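Local coordinates for protein CRISPR system Cmr subunit Cmr6 (Pyrococcus furiosus, PDB 4W8V) that caps one end of the type III-B Cmr ribonucleoprotein complex together with Cmr1, binding RNA in CRISPR defence against invading nucleic acids, at residues D92-L97 and E124-L129. Residues are numbered along the deposited sequence; the frame is centred on the assembly and turned at random.
Sequences DPKEIL and EIIDEL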
ATOM      1  N   ASP A  92      20.966   2.696  -1.848  1.00 71.47           N
ATOM      2  CA  ASP A  92      21.250   1.311  -1.505  1.00 82.20           C
ATOM      3  C   ASP A  92      20.793   1.050  -0.080  1.00 83.42           C
ATOM      4  O   ASP A  92      21.428   1.512   0.863  1.00 87.35           O
ATOM      5  CB  ASP A  92      22.749   1.019  -1.652  1.00 93.66           C
ATOM      6  CG  ASP A  92      23.097  -0.446  -1.427  1.00100.26           C
ATOM      7  OD1 ASP A  92      22.202  -1.251  -1.089  1.00105.17           O
ATOM      8  OD2 ASP A  92      24.287  -0.792  -1.586  1.00103.97           O
ATOM      9  N   PRO A  93      19.687   0.311   0.085  1.00 86.92           N
ATOM     10  CA  PRO A  93      19.181   0.049   1.436  1.00 87.28           C
ATOM     11  C   PRO A  93      20.169  -0.768   2.265  1.00 90.44           C
ATOM     12  O   PRO A  93      20.369  -0.473   3.443  1.00 96.16           O
ATOM     13  CB  PRO A  93      17.890  -0.736   1.184  1.00 81.69           C
ATOM     14  CG  PRO A  93      18.084  -1.352  -0.158  1.00 85.44           C
ATOM     15  CD  PRO A  93      18.882  -0.359  -0.948  1.00 80.94           C
ATOM     16  N   LYS A  94      20.789  -1.766   1.640  1.00 92.86           N
ATOM     17  CA  LYS A  94      21.741  -2.645   2.317  1.00 99.98           C
ATOM     18  C   LYS A  94      22.845  -1.850   3.011  1.00100.63           C
ATOM     19  O   LYS A  94      23.144  -2.075   4.179  1.00104.42           O
ATOM     20  CB  LYS A  94      22.348  -3.630   1.317  1.00102.25           C
ATOM     21  CG  LYS A  94      22.812  -4.931   1.932  1.00105.17           C
ATOM     22  CD  LYS A  94      21.653  -5.668   2.577  1.00111.72           C
ATOM     23  CE  LYS A  94      22.129  -6.920   3.289  1.00116.64           C
ATOM     24  NZ  LYS A  94      22.801  -7.861   2.354  1.00121.95           N
ATOM     25  N   GLU A  95      23.429  -0.907   2.282  1.00105.73           N
ATOM     26  CA  GLU A  95      24.511  -0.074   2.788  1.00107.42           C
ATOM     27  C   GLU A  95      24.059   0.826   3.932  1.00109.01           C
ATOM     28  O   GLU A  95      24.686   0.858   4.989  1.00120.52           O
ATOM     29  CB  GLU A  95      25.090   0.774   1.650  1.00118.94           C
ATOM     30  N   ILE A  96      22.964   1.548   3.719  1.00 96.49           N
ATOM     31  CA  ILE A  96      22.512   2.556   4.673  1.00 95.64           C
ATOM     32  C   ILE A  96      21.939   1.954   5.956  1.00 90.91           C
ATOM     33  O   ILE A  96      22.091   2.526   7.038  1.00 92.86           O
ATOM     34  CB  ILE A  96      21.455   3.490   4.034  1.00102.69           C
ATOM     35  CG1 ILE A  96      21.958   4.007   2.683  1.00107.63           C
ATOM     36  CG2 ILE A  96      21.125   4.654   4.960  1.00103.13           C
ATOM     37  CD1 ILE A  96      21.146   5.143   2.102  1.00106.45           C
ATOM     38  N   LEU A  97      21.290   0.801   5.849  1.00 91.14           N
ATOM     39  CA  LEU A  97      20.680   0.186   7.026  1.00 95.54           C
ATOM     40  C   LEU A  97      21.510  -0.967   7.585  1.00100.70           C
ATOM     41  O   LEU A  97      20.975  -1.873   8.229  1.00 92.92           O
ATOM     42  CB  LEU A  97      19.277  -0.313   6.697  1.00 90.59           C
ATOM     43  CG  LEU A  97      18.359   0.695   6.016  1.00 88.87           C
ATOM     44  CD1 LEU A  97      16.978   0.103   5.909  1.00 88.06           C
ATOM     45  CD2 LEU A  97      18.327   2.014   6.776  1.00 87.56           C
ATOM     46  N   GLU A 124      19.321  -9.953   6.639  1.00100.75           N
ATOM     47  CA  GLU A 124      18.668 -10.907   5.754  1.00102.09           C
ATOM     48  C   GLU A 124      17.315 -10.390   5.269  1.00 94.47           C
ATOM     49  O   GLU A 124      16.995 -10.507   4.089  1.00 88.98           O
ATOM     50  CB  GLU A 124      18.492 -12.257   6.452  1.00111.34           C
ATOM     51  CG  GLU A 124      17.795 -13.307   5.605  1.00122.80           C
ATOM     52  CD  GLU A 124      17.741 -14.668   6.278  1.00137.15           C
ATOM     53  OE1 GLU A 124      18.254 -14.797   7.410  1.00138.03           O
ATOM     54  OE2 GLU A 124      17.187 -15.609   5.671  1.00143.39           O
ATOM     55  N   ILE A 125      16.531  -9.815   6.179  1.00 89.79           N
ATOM     56  CA  ILE A 125      15.185  -9.332   5.857  1.00 89.81           C
ATOM     57  C   ILE A 125      15.242  -8.183   4.850  1.00 80.70           C
ATOM     58  O   ILE A 125      14.389  -8.066   3.966  1.00 79.78           O
ATOM     59  CB  ILE A 125      14.427  -8.860   7.121  1.00 94.45           C
ATOM     60  CG1 ILE A 125      14.309  -9.990   8.140  1.00 89.43           C
ATOM     61  CG2 ILE A 125      13.032  -8.359   6.768  1.00 95.57           C
ATOM     62  CD1 ILE A 125      13.516  -9.605   9.366  1.00 78.67           C
ATOM     63  N   ILE A 126      16.250  -7.337   5.000  1.00 69.39           N
ATOM     64  CA  ILE A 126      16.520  -6.280   4.040  1.00 78.65           C
ATOM     65  C   ILE A 126      16.637  -6.868   2.635  1.00 91.35           C
ATOM     66  O   ILE A 126      16.167  -6.279   1.664  1.00 94.67           O
ATOM     67  CB  ILE A 126      17.810  -5.520   4.395  1.00 77.11           C
ATOM     68  CG1 ILE A 126      17.686  -4.880   5.777  1.00 77.63           C
ATOM     69  CG2 ILE A 126      18.110  -4.454   3.354  1.00 78.94           C
ATOM     70  CD1 ILE A 126      16.692  -3.756   5.820  1.00 83.75           C
ATOM     71  N   ASP A 127      17.238  -8.051   2.540  1.00 94.02           N
ATOM     72  CA  ASP A 127      17.432  -8.706   1.251  1.00 91.13           C
ATOM     73  C   ASP A 127      16.116  -9.194   0.666  1.00 80.03           C
ATOM     74  O   ASP A 127      15.876  -9.059  -0.527  1.00 88.85           O
ATOM     75  CB  ASP A 127      18.408  -9.871   1.383  1.00 96.26           C
ATOM     76  CG  ASP A 127      19.826  -9.410   1.614  1.00100.86           C
ATOM     77  OD1 ASP A 127      20.183  -8.331   1.100  1.00104.66           O
ATOM     78  OD2 ASP A 127      20.580 -10.124   2.307  1.00103.83           O
ATOM     79  N   GLU A 128      15.268  -9.764   1.508  1.00 74.86           N
ATOM     80  CA  GLU A 128      13.975 -10.245   1.047  1.00 82.06           C
ATOM     81  C   GLU A 128      13.112  -9.074   0.598  1.00 81.10           C
ATOM     82  O   GLU A 128      12.332  -9.199  -0.347  1.00 77.98           O
ATOM     83  CB  GLU A 128      13.276 -11.054   2.140  1.00 84.83           C
ATOM     84  CG  GLU A 128      13.942 -12.397   2.429  1.00 94.21           C
ATOM     85  CD  GLU A 128      12.990 -13.412   3.028  1.00103.69           C
ATOM     86  OE1 GLU A 128      12.578 -13.224   4.188  1.00109.01           O
ATOM     87  OE2 GLU A 128      12.647 -14.398   2.336  1.00110.10           O
ATOM     88  N   LEU A 129      13.276  -7.934   1.267  1.00 73.75           N
ATOM     89  CA  LEU A 129      12.520  -6.729   0.939  1.00 73.52           C
ATOM     90  C   LEU A 129      13.070  -6.081  -0.321  1.00 74.90           C
ATOM     91  O   LEU A 129      12.314  -5.541  -1.125  1.00 75.41           O
ATOM     92  CB  LEU A 129      12.550  -5.722   2.095  1.00 61.01           C
ATOM     93  CG  LEU A 129      11.818  -6.115   3.375  1.00 62.64           C
ATOM     94  CD1 LEU A 129      12.173  -5.181   4.513  1.00 69.28           C
ATOM     95  CD2 LEU A 129      10.321  -6.118   3.147  1.00 66.87           C
TER
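Lys94 reaches from the short helix 93-96 to Ile126 and Asp127 on helix 122-133. Its CB points neither at nor away from the partner helix. CG is anti to the backbone N (chi1 -153°), and a bend at chi2 (61°) brings CD beside Ile126 CG2, at 3.8 Å. CD is nearer still, 3.4 Å, to Asp127 OD1. CE leaves the methyl and stays on the carboxylate of Asp127, 3.3 Å from OD1. A second bend, at chi4, sets NZ against both oxygens in a salt bridge. Asp127 OD1 takes NZ on its syn lone pair at 2.9 Å; the bond from NZ to Asp127 OD2, 3.2 Å, is weak. Both segments belong to the RAMP-superfamily part of Cmr6. The contact is centred about 19 Å from the centre of the chain, among helices such as 52-68. The rest of it is apolar: Pro93, Leu97 and Ile126 are all buried. Leu97 crosses Ile126 at about a right angle, with CD1 of each 3.9 Å apart. Pro93 CB stands 4.3 Å from Ile126 CG2. Phe88 of helix 77-90 touches all three. Asp92 is the N-cap of the short helix: its OD1 accepts a weak bond from Lys94 N.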